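Local coordinates for oxidoreductase, putative (Neosartorya fumigata, PDB 6SKX), which catalyses the NADPH-dependent reductive amination of carbonyl compounds to amines, working as a fungal reductive aminase with a Rossmann-type cofactor domain, at residues 13-18 against 122-127; 53-58 against 83-88; 70-75 against 102-107; 182-187 against 195-200; 188-193 against 246-251. All coordinates share one frame; numbering follows the deposited sequence.

Contact 1: residues 13-18 against 122-127; sequences GTALAS and SMIGSP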
# COMPACT_ATOMS: atom_id res chain seq x y z
N GLY A 13 -13.87 -21.62 6.44
CA GLY A 13 -14.66 -22.83 6.08
C GLY A 13 -16.10 -22.70 6.56
O GLY A 13 -17.01 -23.06 5.83
N THR A 14 -16.29 -22.17 7.76
CA THR A 14 -17.59 -21.85 8.41
C THR A 14 -18.37 -20.91 7.50
O THR A 14 -19.54 -21.21 7.20
CB THR A 14 -17.38 -21.34 9.85
OG1 THR A 14 -16.88 -22.45 10.62
CG2 THR A 14 -18.64 -20.78 10.48
N ALA A 15 -17.73 -19.86 6.98
CA ALA A 15 -18.37 -18.92 6.02
C ALA A 15 -18.76 -19.64 4.71
O ALA A 15 -19.84 -19.34 4.21
CB ALA A 15 -17.47 -17.73 5.77
N LEU A 16 -17.93 -20.55 4.15
CA LEU A 16 -18.31 -21.27 2.90
C LEU A 16 -19.52 -22.17 3.17
O LEU A 16 -20.47 -22.14 2.38
CB LEU A 16 -17.15 -22.11 2.36
CG LEU A 16 -15.80 -21.42 2.18
CD1 LEU A 16 -14.85 -22.34 1.44
CD2 LEU A 16 -15.94 -20.11 1.43
N ALA A 17 -19.53 -22.90 4.27
CA ALA A 17 -20.62 -23.84 4.59
C ALA A 17 -21.94 -23.08 4.86
O ALA A 17 -22.96 -23.48 4.26
CB ALA A 17 -20.20 -24.71 5.75
N SER A 18 -21.92 -22.02 5.69
CA SER A 18 -23.08 -21.13 5.96
C SER A 18 -23.72 -20.71 4.65
O SER A 18 -24.96 -20.86 4.51
CB SER A 18 -22.77 -19.87 6.72
OG SER A 18 -22.65 -20.17 8.08
N SER A 122 -16.24 -12.55 6.33
CA SER A 122 -17.45 -11.68 6.33
C SER A 122 -17.81 -11.23 4.90
O SER A 122 -18.98 -10.92 4.68
CB SER A 122 -17.28 -10.49 7.29
OG SER A 122 -16.04 -9.81 7.07
N MET A 123 -16.85 -11.20 3.97
CA MET A 123 -17.07 -10.79 2.55
C MET A 123 -17.70 -11.94 1.74
O MET A 123 -18.21 -11.66 0.62
CB MET A 123 -15.74 -10.38 1.89
CG MET A 123 -15.25 -8.97 2.28
SD MET A 123 -13.52 -8.63 1.85
CE MET A 123 -13.60 -8.50 0.07
N ILE A 124 -17.67 -13.18 2.24
CA ILE A 124 -18.16 -14.35 1.45
C ILE A 124 -19.65 -14.14 1.15
O ILE A 124 -20.43 -13.88 2.10
CB ILE A 124 -17.85 -15.70 2.16
CG1 ILE A 124 -16.36 -16.03 2.08
CG2 ILE A 124 -18.70 -16.84 1.60
CD1 ILE A 124 -15.84 -16.14 0.66
N GLY A 125 -20.03 -14.25 -0.13
CA GLY A 125 -21.43 -14.04 -0.59
C GLY A 125 -21.72 -12.61 -1.06
O GLY A 125 -22.76 -12.43 -1.67
N SER A 126 -20.84 -11.65 -0.78
CA SER A 126 -21.00 -10.23 -1.18
C SER A 126 -20.43 -10.04 -2.58
O SER A 126 -19.60 -10.82 -3.02
CB SER A 126 -20.32 -9.32 -0.19
OG SER A 126 -19.01 -9.00 -0.63
N PRO A 127 -20.84 -9.00 -3.32
CA PRO A 127 -20.27 -8.72 -4.64
C PRO A 127 -18.78 -8.34 -4.66
O PRO A 127 -18.22 -8.28 -5.73
CB PRO A 127 -21.07 -7.51 -5.17
CG PRO A 127 -22.31 -7.44 -4.28
CD PRO A 127 -21.92 -8.06 -2.95

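Contact 2: residues 53-58 against 83-88; sequences DGINAS and HGKTII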
# COMPACT_ATOMS: atom_id res chain seq x y z
N ASP A 53 -16.19 -40.75 4.95
CA ASP A 53 -17.60 -40.26 4.93
C ASP A 53 -17.70 -38.92 4.20
O ASP A 53 -18.65 -38.75 3.40
CB ASP A 53 -18.15 -40.17 6.35
CG ASP A 53 -18.42 -41.54 6.94
OD1 ASP A 53 -18.18 -42.53 6.22
OD2 ASP A 53 -18.85 -41.61 8.09
N GLY A 54 -16.73 -38.02 4.42
CA GLY A 54 -16.71 -36.68 3.82
C GLY A 54 -16.56 -36.77 2.31
O GLY A 54 -17.29 -36.07 1.61
N ILE A 55 -15.67 -37.65 1.84
CA ILE A 55 -15.45 -37.96 0.40
C ILE A 55 -16.70 -38.63 -0.17
O ILE A 55 -17.08 -38.28 -1.30
CB ILE A 55 -14.19 -38.82 0.18
CG1 ILE A 55 -12.91 -38.11 0.64
CG2 ILE A 55 -14.09 -39.26 -1.28
CD1 ILE A 55 -12.67 -36.80 -0.05
N ASN A 56 -17.35 -39.55 0.56
CA ASN A 56 -18.56 -40.23 0.02
C ASN A 56 -19.82 -39.35 0.11
O ASN A 56 -20.78 -39.71 -0.57
CB ASN A 56 -18.75 -41.63 0.61
CG ASN A 56 -17.74 -42.61 0.04
OD1 ASN A 56 -17.01 -43.24 0.79
ND2 ASN A 56 -17.61 -42.68 -1.28
N ALA A 57 -19.80 -38.24 0.85
CA ALA A 57 -21.01 -37.41 1.01
C ALA A 57 -21.39 -36.66 -0.27
O ALA A 57 -22.55 -36.30 -0.39
CB ALA A 57 -20.84 -36.47 2.17
N SER A 58 -20.43 -36.43 -1.16
CA SER A 58 -20.72 -35.68 -2.40
C SER A 58 -19.64 -35.93 -3.45
O SER A 58 -18.57 -36.34 -3.08
CB SER A 58 -20.80 -34.22 -2.10
OG SER A 58 -21.20 -33.49 -3.23
N HIS A 83 -12.08 -41.79 -6.84
CA HIS A 83 -12.38 -42.05 -8.27
C HIS A 83 -13.68 -41.30 -8.64
O HIS A 83 -14.71 -41.49 -7.94
CB HIS A 83 -12.42 -43.59 -8.55
CG HIS A 83 -12.51 -43.92 -10.01
ND1 HIS A 83 -11.37 -43.98 -10.84
CD2 HIS A 83 -13.58 -44.15 -10.81
CE1 HIS A 83 -11.75 -44.22 -12.08
NE2 HIS A 83 -13.11 -44.35 -12.08
N GLY A 84 -13.65 -40.52 -9.73
CA GLY A 84 -14.79 -39.74 -10.25
C GLY A 84 -15.14 -38.51 -9.38
O GLY A 84 -16.12 -37.85 -9.70
N LYS A 85 -14.37 -38.17 -8.34
CA LYS A 85 -14.62 -36.95 -7.52
C LYS A 85 -14.00 -35.71 -8.17
O LYS A 85 -13.00 -35.83 -8.89
CB LYS A 85 -14.03 -37.06 -6.12
CG LYS A 85 -14.57 -38.21 -5.29
CD LYS A 85 -16.06 -38.15 -5.05
CE LYS A 85 -16.59 -39.39 -4.38
NZ LYS A 85 -18.03 -39.23 -4.09
N THR A 86 -14.62 -34.55 -7.95
CA THR A 86 -14.07 -33.23 -8.30
C THR A 86 -13.61 -32.53 -7.02
O THR A 86 -14.42 -32.29 -6.14
CB THR A 86 -15.09 -32.37 -9.04
OG1 THR A 86 -15.49 -33.10 -10.20
CG2 THR A 86 -14.51 -31.01 -9.38
N ILE A 87 -12.32 -32.23 -6.93
CA ILE A 87 -11.72 -31.59 -5.73
C ILE A 87 -11.44 -30.12 -6.04
O ILE A 87 -10.84 -29.82 -7.10
CB ILE A 87 -10.48 -32.39 -5.32
CG1 ILE A 87 -10.91 -33.81 -4.93
CG2 ILE A 87 -9.72 -31.67 -4.24
CD1 ILE A 87 -9.79 -34.69 -4.50
N ILE A 88 -11.97 -29.24 -5.20
CA ILE A 88 -11.65 -27.79 -5.24
C ILE A 88 -10.85 -27.49 -3.97
O ILE A 88 -11.44 -27.50 -2.89
CB ILE A 88 -12.93 -26.94 -5.31
CG1 ILE A 88 -13.91 -27.41 -6.40
CG2 ILE A 88 -12.53 -25.48 -5.46
CD1 ILE A 88 -13.39 -27.35 -7.83

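Contact 3: residues 70-75 against 102-107; sequences AVEATL and SDRFVS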
# COMPACT_ATOMS: atom_id res chain seq x y z
N ALA A 70 -1.72 -30.40 5.95
CA ALA A 70 -2.92 -30.83 6.70
C ALA A 70 -3.92 -31.47 5.71
O ALA A 70 -4.68 -32.41 6.12
CB ALA A 70 -3.51 -29.68 7.47
N VAL A 71 -3.91 -31.02 4.44
CA VAL A 71 -4.72 -31.67 3.36
C VAL A 71 -4.27 -33.14 3.20
O VAL A 71 -5.15 -34.01 3.18
CB VAL A 71 -4.64 -30.92 2.01
CG1 VAL A 71 -5.41 -31.67 0.92
CG2 VAL A 71 -5.12 -29.47 2.12
N GLU A 72 -2.96 -33.41 3.09
CA GLU A 72 -2.40 -34.77 2.83
C GLU A 72 -2.65 -35.70 4.01
O GLU A 72 -3.09 -36.84 3.81
CB GLU A 72 -0.90 -34.71 2.54
CG GLU A 72 -0.54 -33.79 1.39
CD GLU A 72 0.74 -34.13 0.66
OE1 GLU A 72 1.79 -33.51 0.98
OE2 GLU A 72 0.68 -34.98 -0.27
N ALA A 73 -2.42 -35.21 5.22
CA ALA A 73 -2.67 -35.92 6.49
C ALA A 73 -4.17 -36.23 6.65
O ALA A 73 -4.49 -37.37 7.03
CB ALA A 73 -2.14 -35.08 7.64
N THR A 74 -5.07 -35.27 6.38
CA THR A 74 -6.53 -35.50 6.61
C THR A 74 -7.08 -36.58 5.68
O THR A 74 -7.98 -37.33 6.11
CB THR A 74 -7.33 -34.20 6.50
OG1 THR A 74 -6.77 -33.33 7.49
CG2 THR A 74 -8.81 -34.42 6.72
N LEU A 75 -6.61 -36.64 4.44
CA LEU A 75 -7.17 -37.52 3.38
C LEU A 75 -6.34 -38.81 3.19
O LEU A 75 -6.77 -39.63 2.34
CB LEU A 75 -7.22 -36.71 2.09
CG LEU A 75 -8.28 -35.60 2.06
CD1 LEU A 75 -8.30 -34.93 0.71
CD2 LEU A 75 -9.65 -36.15 2.39
N SER A 102 -2.19 -31.95 -7.09
CA SER A 102 -2.95 -32.21 -8.33
C SER A 102 -2.55 -33.57 -8.90
O SER A 102 -3.47 -34.35 -9.21
CB SER A 102 -2.74 -31.13 -9.35
OG SER A 102 -3.47 -31.41 -10.52
N ASP A 103 -1.24 -33.82 -9.05
CA ASP A 103 -0.67 -35.05 -9.68
C ASP A 103 -1.13 -36.28 -8.89
O ASP A 103 -1.59 -37.26 -9.50
CB ASP A 103 0.87 -35.02 -9.71
CG ASP A 103 1.49 -34.14 -10.80
OD1 ASP A 103 0.77 -33.73 -11.73
OD2 ASP A 103 2.72 -33.88 -10.71
N ARG A 104 -1.00 -36.21 -7.57
CA ARG A 104 -1.41 -37.27 -6.63
C ARG A 104 -2.90 -37.57 -6.79
O ARG A 104 -3.24 -38.76 -6.94
CB ARG A 104 -1.06 -36.82 -5.21
CG ARG A 104 -0.71 -37.94 -4.26
CD ARG A 104 0.52 -37.59 -3.43
NE ARG A 104 0.18 -37.17 -2.09
CZ ARG A 104 -0.43 -37.93 -1.20
NH1 ARG A 104 -0.80 -39.17 -1.51
NH2 ARG A 104 -0.69 -37.45 0.00
N PHE A 105 -3.78 -36.56 -6.78
CA PHE A 105 -5.25 -36.80 -6.79
C PHE A 105 -5.67 -37.36 -8.16
O PHE A 105 -6.56 -38.23 -8.19
CB PHE A 105 -6.05 -35.57 -6.33
CG PHE A 105 -5.92 -35.24 -4.86
CD1 PHE A 105 -5.61 -36.21 -3.92
CD2 PHE A 105 -6.09 -33.94 -4.40
CE1 PHE A 105 -5.47 -35.90 -2.57
CE2 PHE A 105 -5.99 -33.64 -3.05
CZ PHE A 105 -5.67 -34.62 -2.14
N VAL A 106 -5.08 -36.88 -9.26
CA VAL A 106 -5.38 -37.31 -10.66
C VAL A 106 -4.99 -38.80 -10.79
O VAL A 106 -5.75 -39.57 -11.40
CB VAL A 106 -4.64 -36.45 -11.71
CG1 VAL A 106 -4.62 -37.11 -13.09
CG2 VAL A 106 -5.20 -35.04 -11.82
N SER A 107 -3.88 -39.21 -10.19
CA SER A 107 -3.42 -40.62 -10.20
C SER A 107 -4.46 -41.49 -9.49
O SER A 107 -4.42 -42.68 -9.71
CB SER A 107 -2.05 -40.78 -9.57
OG SER A 107 -2.18 -41.21 -8.22

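Contact 4: residues 182-187 against 195-200; sequences LHATAL and VKFMDL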
# COMPACT_ATOMS: atom_id res chain seq x y z
N LEU A 182 1.73 0.94 9.00
CA LEU A 182 2.42 0.81 10.30
C LEU A 182 3.50 1.89 10.43
O LEU A 182 3.48 2.56 11.46
CB LEU A 182 2.98 -0.62 10.47
CG LEU A 182 1.93 -1.69 10.80
CD1 LEU A 182 2.52 -3.09 10.73
CD2 LEU A 182 1.27 -1.46 12.15
N HIS A 183 4.39 2.04 9.44
CA HIS A 183 5.50 3.05 9.45
C HIS A 183 4.88 4.44 9.62
O HIS A 183 5.39 5.19 10.46
CB HIS A 183 6.37 2.96 8.18
CG HIS A 183 7.67 3.69 8.23
ND1 HIS A 183 8.61 3.57 7.20
CD2 HIS A 183 8.19 4.55 9.14
CE1 HIS A 183 9.66 4.33 7.49
NE2 HIS A 183 9.44 4.91 8.70
N ALA A 184 3.78 4.72 8.92
CA ALA A 184 3.10 6.04 8.88
C ALA A 184 2.42 6.33 10.22
O ALA A 184 2.63 7.44 10.76
CB ALA A 184 2.09 6.08 7.75
N THR A 185 1.58 5.40 10.71
CA THR A 185 0.83 5.56 11.99
C THR A 185 1.81 5.70 13.17
O THR A 185 1.54 6.50 14.07
CB THR A 185 -0.18 4.43 12.19
OG1 THR A 185 -1.06 4.43 11.07
CG2 THR A 185 -0.99 4.63 13.46
N ALA A 186 2.95 5.04 13.13
CA ALA A 186 3.94 5.10 14.23
C ALA A 186 4.62 6.48 14.23
O ALA A 186 4.74 7.10 15.31
CB ALA A 186 4.94 3.99 14.07
N LEU A 187 5.10 6.92 13.07
CA LEU A 187 5.90 8.17 12.92
C LEU A 187 5.13 9.38 13.50
O LEU A 187 5.78 10.30 14.05
CB LEU A 187 6.21 8.37 11.43
CG LEU A 187 7.45 9.20 11.14
CD1 LEU A 187 8.58 8.81 12.07
CD2 LEU A 187 7.86 9.05 9.69
N VAL A 195 -6.78 7.10 14.42
CA VAL A 195 -8.11 7.21 13.75
C VAL A 195 -8.23 8.57 13.04
O VAL A 195 -8.76 8.61 11.92
CB VAL A 195 -9.26 6.94 14.74
CG1 VAL A 195 -10.63 7.26 14.14
CG2 VAL A 195 -9.23 5.49 15.23
N LYS A 196 -7.76 9.65 13.67
CA LYS A 196 -7.82 11.03 13.11
C LYS A 196 -6.92 11.08 11.87
O LYS A 196 -7.35 11.69 10.88
CB LYS A 196 -7.41 12.09 14.15
CG LYS A 196 -7.91 13.50 13.86
N PHE A 197 -5.73 10.49 11.95
CA PHE A 197 -4.71 10.42 10.87
C PHE A 197 -5.31 9.77 9.62
O PHE A 197 -5.05 10.26 8.50
CB PHE A 197 -3.49 9.63 11.32
CG PHE A 197 -2.36 9.61 10.31
CD1 PHE A 197 -1.87 10.79 9.76
CD2 PHE A 197 -1.74 8.42 9.96
CE1 PHE A 197 -0.83 10.77 8.84
CE2 PHE A 197 -0.68 8.40 9.06
CZ PHE A 197 -0.23 9.57 8.50
N MET A 198 -6.12 8.72 9.80
CA MET A 198 -6.80 8.02 8.68
C MET A 198 -7.52 9.05 7.77
O MET A 198 -7.65 8.76 6.58
CB MET A 198 -7.80 6.97 9.18
CG MET A 198 -7.15 5.74 9.83
SD MET A 198 -5.86 4.91 8.84
CE MET A 198 -4.39 5.61 9.59
N ASP A 199 -7.94 10.21 8.30
CA ASP A 199 -8.60 11.29 7.51
C ASP A 199 -7.65 11.76 6.40
O ASP A 199 -8.14 12.13 5.33
CB ASP A 199 -9.06 12.47 8.38
CG ASP A 199 -10.29 12.23 9.24
OD1 ASP A 199 -11.13 11.41 8.86
OD2 ASP A 199 -10.41 12.89 10.27
N LEU A 200 -6.33 11.76 6.67
CA LEU A 200 -5.28 12.13 5.69
C LEU A 200 -4.78 10.88 4.94
O LEU A 200 -4.61 10.99 3.71
CB LEU A 200 -4.12 12.80 6.44
CG LEU A 200 -4.49 14.06 7.24
CD1 LEU A 200 -3.30 14.59 8.01
CD2 LEU A 200 -5.06 15.14 6.33

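Contact 5: residues 188-193 against 246-251; sequences VRSSTP and EAQQVS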
# COMPACT_ATOMS: atom_id res chain seq x y z
N VAL A 188 3.81 9.35 13.44
CA VAL A 188 2.91 10.51 13.68
C VAL A 188 2.18 10.36 15.03
O VAL A 188 1.52 11.34 15.44
CB VAL A 188 1.95 10.61 12.49
CG1 VAL A 188 0.56 10.06 12.80
CG2 VAL A 188 1.87 12.02 11.93
N ARG A 189 2.28 9.18 15.67
CA ARG A 189 1.59 8.80 16.94
C ARG A 189 1.73 9.89 18.02
O ARG A 189 0.72 10.20 18.66
CB ARG A 189 2.20 7.51 17.49
CG ARG A 189 1.39 6.85 18.60
CD ARG A 189 0.73 5.57 18.11
NE ARG A 189 1.05 4.40 18.93
CZ ARG A 189 0.18 3.77 19.71
NH1 ARG A 189 -1.07 4.21 19.81
NH2 ARG A 189 0.56 2.69 20.38
N SER A 190 2.94 10.44 18.22
CA SER A 190 3.27 11.49 19.23
C SER A 190 2.39 12.74 19.06
O SER A 190 2.14 13.40 20.09
CB SER A 190 4.73 11.86 19.14
OG SER A 190 5.07 12.19 17.80
N SER A 191 1.93 13.06 17.84
CA SER A 191 1.18 14.30 17.49
C SER A 191 -0.32 14.03 17.25
O SER A 191 -1.14 14.87 17.71
CB SER A 191 1.80 14.99 16.30
OG SER A 191 0.98 16.07 15.86
N THR A 192 -0.69 12.99 16.49
CA THR A 192 -2.13 12.70 16.21
C THR A 192 -2.44 11.21 16.40
O THR A 192 -1.69 10.32 16.02
CB THR A 192 -2.60 13.19 14.82
OG1 THR A 192 -2.24 12.23 13.84
CG2 THR A 192 -2.05 14.55 14.43
N PRO A 193 -3.62 10.91 16.98
CA PRO A 193 -4.08 9.53 17.09
C PRO A 193 -4.39 8.87 15.74
O PRO A 193 -4.83 9.54 14.83
CB PRO A 193 -5.36 9.67 17.95
CG PRO A 193 -5.83 11.09 17.72
CD PRO A 193 -4.57 11.90 17.53
N GLU A 246 14.30 7.96 13.11
CA GLU A 246 15.24 7.82 14.26
C GLU A 246 14.89 8.90 15.30
O GLU A 246 14.69 8.55 16.47
CB GLU A 246 16.69 7.77 13.78
CG GLU A 246 17.18 9.03 13.09
N ALA A 247 14.66 10.15 14.89
CA ALA A 247 14.38 11.27 15.83
C ALA A 247 13.04 11.06 16.57
O ALA A 247 12.91 11.59 17.69
CB ALA A 247 14.43 12.60 15.09
N GLN A 248 12.07 10.32 16.02
CA GLN A 248 10.81 10.02 16.77
C GLN A 248 10.95 8.74 17.60
O GLN A 248 9.99 8.45 18.32
CB GLN A 248 9.61 9.89 15.83
CG GLN A 248 9.08 11.22 15.32
CD GLN A 248 8.35 12.02 16.37
OE1 GLN A 248 8.87 12.99 16.90
NE2 GLN A 248 7.12 11.62 16.69
N GLN A 249 12.07 8.01 17.49
CA GLN A 249 12.32 6.71 18.18
C GLN A 249 11.36 5.67 17.57
O GLN A 249 10.63 4.95 18.31
CB GLN A 249 12.20 6.85 19.70
CG GLN A 249 13.39 7.55 20.35
CD GLN A 249 13.30 7.50 21.86
OE1 GLN A 249 12.22 7.58 22.45
NE2 GLN A 249 14.44 7.37 22.52
N VAL A 250 11.38 5.61 16.24
CA VAL A 250 10.52 4.74 15.39
C VAL A 250 11.46 4.02 14.42
O VAL A 250 12.35 4.69 13.84
CB VAL A 250 9.46 5.58 14.67
CG1 VAL A 250 8.76 4.80 13.56
CG2 VAL A 250 8.44 6.16 15.64
N SER A 251 11.30 2.71 14.29
CA SER A 251 12.10 1.88 13.36
C SER A 251 11.85 2.32 11.91
O SER A 251 10.68 2.63 11.58
CB SER A 251 11.79 0.42 13.55
OG SER A 251 12.51 -0.36 12.59
O HOH W 1 5.51 9.22 17.04

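Contact 1: residues 13-18 against 122-127
I124 lays its side chain against one flank of helix 13-18, where A15 and L16 receive it. The close part is small and mostly apolar. The CG2 methyl of I124 rests on a carbonyl oxygen, A15 O at 3.8 Å, while the two CB atoms of A15 and I124 lie 4.2 Å apart. The other branch of the isoleucine goes to L16: its CD1 stands 4.0 Å from L16 CD2, the two side chains crossing at a slant. With CG1 beside the backbone N of I124 (chi1 -73°), the branches divide, one to each helix residue. Alanine suits A15 because its short side chain lets the loop come near the helix backbone.

The polar side of 122-127 is looser and more open to solvent. There a type II turn from M123 to S126 has G125 at a positive phi of 94°, easy for glycine, and S126 OG bonds back to M123 O at 3.0 Å, in the carbonyl plane. The turn thus holds itself together and offers I124 to the helix. I124 also touches M12, an NADP-binding residue, and G13 fits the glycine-rich Rossmann pattern. The contact probably joins this loop to the cofactor-binding helix through dispersion and desolvation.

Contact 2: residues 53-58 against 83-88
K85 reaches across to the end of helix 51-56 and sets its ammonium group among backbone oxygens. Two hydrogen bonds cross the contact, both given by this one nitrogen: K85 NZ lies 3.1 Å from I55 O, and 3.1 Å also separates K85 NZ from S58 O. They differ in direction. The I55 carbonyl is met at a C=O...N angle of 146°, with the donor moderately tilted from its plane, whereas S58 O is approached from well above its carbonyl plane. I55 O, near the helix C-terminus, should carry partial negative charge that suits a lysine; S58 O is a loop carbonyl, and the salt bridge of K85 NZ with D59 adds a full charge. Three acceptors around one ammonium group would be expected to favour its charged form.

The apolar part is carried by I55 and the methylenes of K85. The CG2 methyl of I55 touches K85 CE at 4.0 Å, and the lysine CG is only slightly farther away. A bend at chi2 (-61°) turns the K85 chain aside before it runs straight on to NZ. Isoleucine fits the buried side of the helix, for I55 also packs on I61 and F7 of the sheet, and lysine can pass through such a place because its shaft is hydrocarbon.

Backbone pairing completes the setting: T86 is bonded to D59 and I61, so strand 86-89 runs parallel beside strand 60-63. A helix leading into one strand and tied by its C-terminal end to the start of the next is in keeping with the alternating beta-alpha layout of a Rossmann-type dinucleotide-binding domain.

Contact 3: residues 70-75 against 102-107
The R104 chain bends at chi2 (135°) and again at chi3, which carries the guanidinium across to E72 on the other helix; there CG stands beside the backbone N and the chain beyond it is extended, bringing the carboxylate out to meet it. The grip is side-on but falls on one oxygen: E72 OE2 takes R104 NH2 at 2.8 Å and R104 NE at 2.9 Å. Both bonds lie close to the guanidinium plane, yet the carboxylate is turned 50° against it, so NE arrives nearly in line with the C-O bond and NH2 from above the carboxylate plane. Long, flexible, charged residues fit this partly exposed rim.

Beneath it the helices meet through F105. The ring's CZ touches L75 CD1 at 3.9 Å, the two side chains crossing at about a right angle, and V71 CG1 comes to the ring edge at 4.3 Å from the same CZ. These large apolar side chains bridge axes 12.7 Å apart, in helices that run nearly parallel (21°). V71 also packs against the NADP-binding L65. Salt bridge outside and hydrocarbon inside imply a contact held by charge at the solvent edge and by burial underneath.

Contact 4: residues 182-187 against 195-200
Two successive helices of the C-terminal domain, 162-188 and 194-221, turn back on each other here, and F197 is the side chain that fills the angle between them. Its CG stands anti to the backbone N (chi1 -175°), which sends the ring out to helix 182-187. The CE2 corner does the touching: A184 CB lies in the plane of the ring, at its edge, 3.8 Å from F197 CE2, and A184 O is just as near to that carbon, though obliquely placed. Alanine leaves the helix surface low enough for a phenyl edge to come in against the backbone.

The segments' axes pass 10.6 Å apart at 120°, a wide crossing in which a few residues near the closest point make the contact. This is the helical domain that, in this dehydrogenase-like family, follows the Rossmann domain and builds the dimer, and the second subunit is close at hand: its A169 packs on A184, and its A216 on M198.

Beside the ring, T185 and M198 meet at about a right angle. The methionine chain, bent at chi2 and chi3, curls its CE methyl to 3.8 Å from T185 OG1. That hydroxyl is buried, but it is hydrogen-bonded to F181 O of the preceding helical turn, so threonine can sit in an apolar place with its polar atom provided for. T185 OG1 also lies 4.2 Å from F197 CD2. The flexible thioether suits M198, which packs on F181 as well as reaching the threonine.

Contact 5: residues 188-193 against 246-251
A small polar contact at the surface of the C-terminal domain joins the loop 188-193, between helices 162-188 and 194-221, to the end of helix 231-248. It rests on two side chains, S190 and Q248. The amide nitrogen Q248 NE2 donates to S190 OG, modelled at 2.4 Å; so short a separation is doubtful, and the N-H...O angle of 135° is bent. What the model supports is that the glutamine amide points its nitrogen at the serine hydroxyl.

A water accepts from Q248 NE2 at 2.9 Å and from the backbone S190 N at 3.1 Å, bridging the glutamine to the main chain of the loop. Q248 NE2 is further hydrogen-bonded to L187 O, just before the loop. Three acceptors thus surround two hydrogens, too few for separate straight bonds, and that to S190 is the doubtful one. The chain of Q248 is bent at chi2 (-73°), bringing the amide round to S190.

Both partners sit where helices finish. Q249, the first residue to leave helix 231-248, has a positive phi of 68° and completes a Schellman motif. On the other side V188 O receives S191 N and T192 N, both at 3.0 Å, which curls the loop before P193 takes the N-cap position of the next helix. Proline is tolerated there, because the N-cap residue needs no N-H for the helix's own bonds. Serine is small and polar enough for an exposed loop, and glutamine long enough to span the gap. Around the loop the second subunit approaches, its H166 packing on S191 and T192.

In the fold
Contacts 1, 2 and 3 belong to the N-terminal Rossmann-type domain, contacts 4 and 5 to the helical C-terminal domain. Contacts 2 and 3 have centres 12 Å apart and alternate along the chain, with strand 86-89 of contact 2 between the helices of contact 3; they touch where I87 meets F105 and I55 meets L75. Both fall within the span between the two segments of contact 1, whose centre is 21 Å from contact 2 and 25 Å from contact 3. Contacts 4 and 5, centres 10 Å apart, also interleave, and both touch the second subunit. Centres of contacts 2 and 5 are 54 Å apart, in a chain whose N-terminal domain holds most known NADP-binding residues.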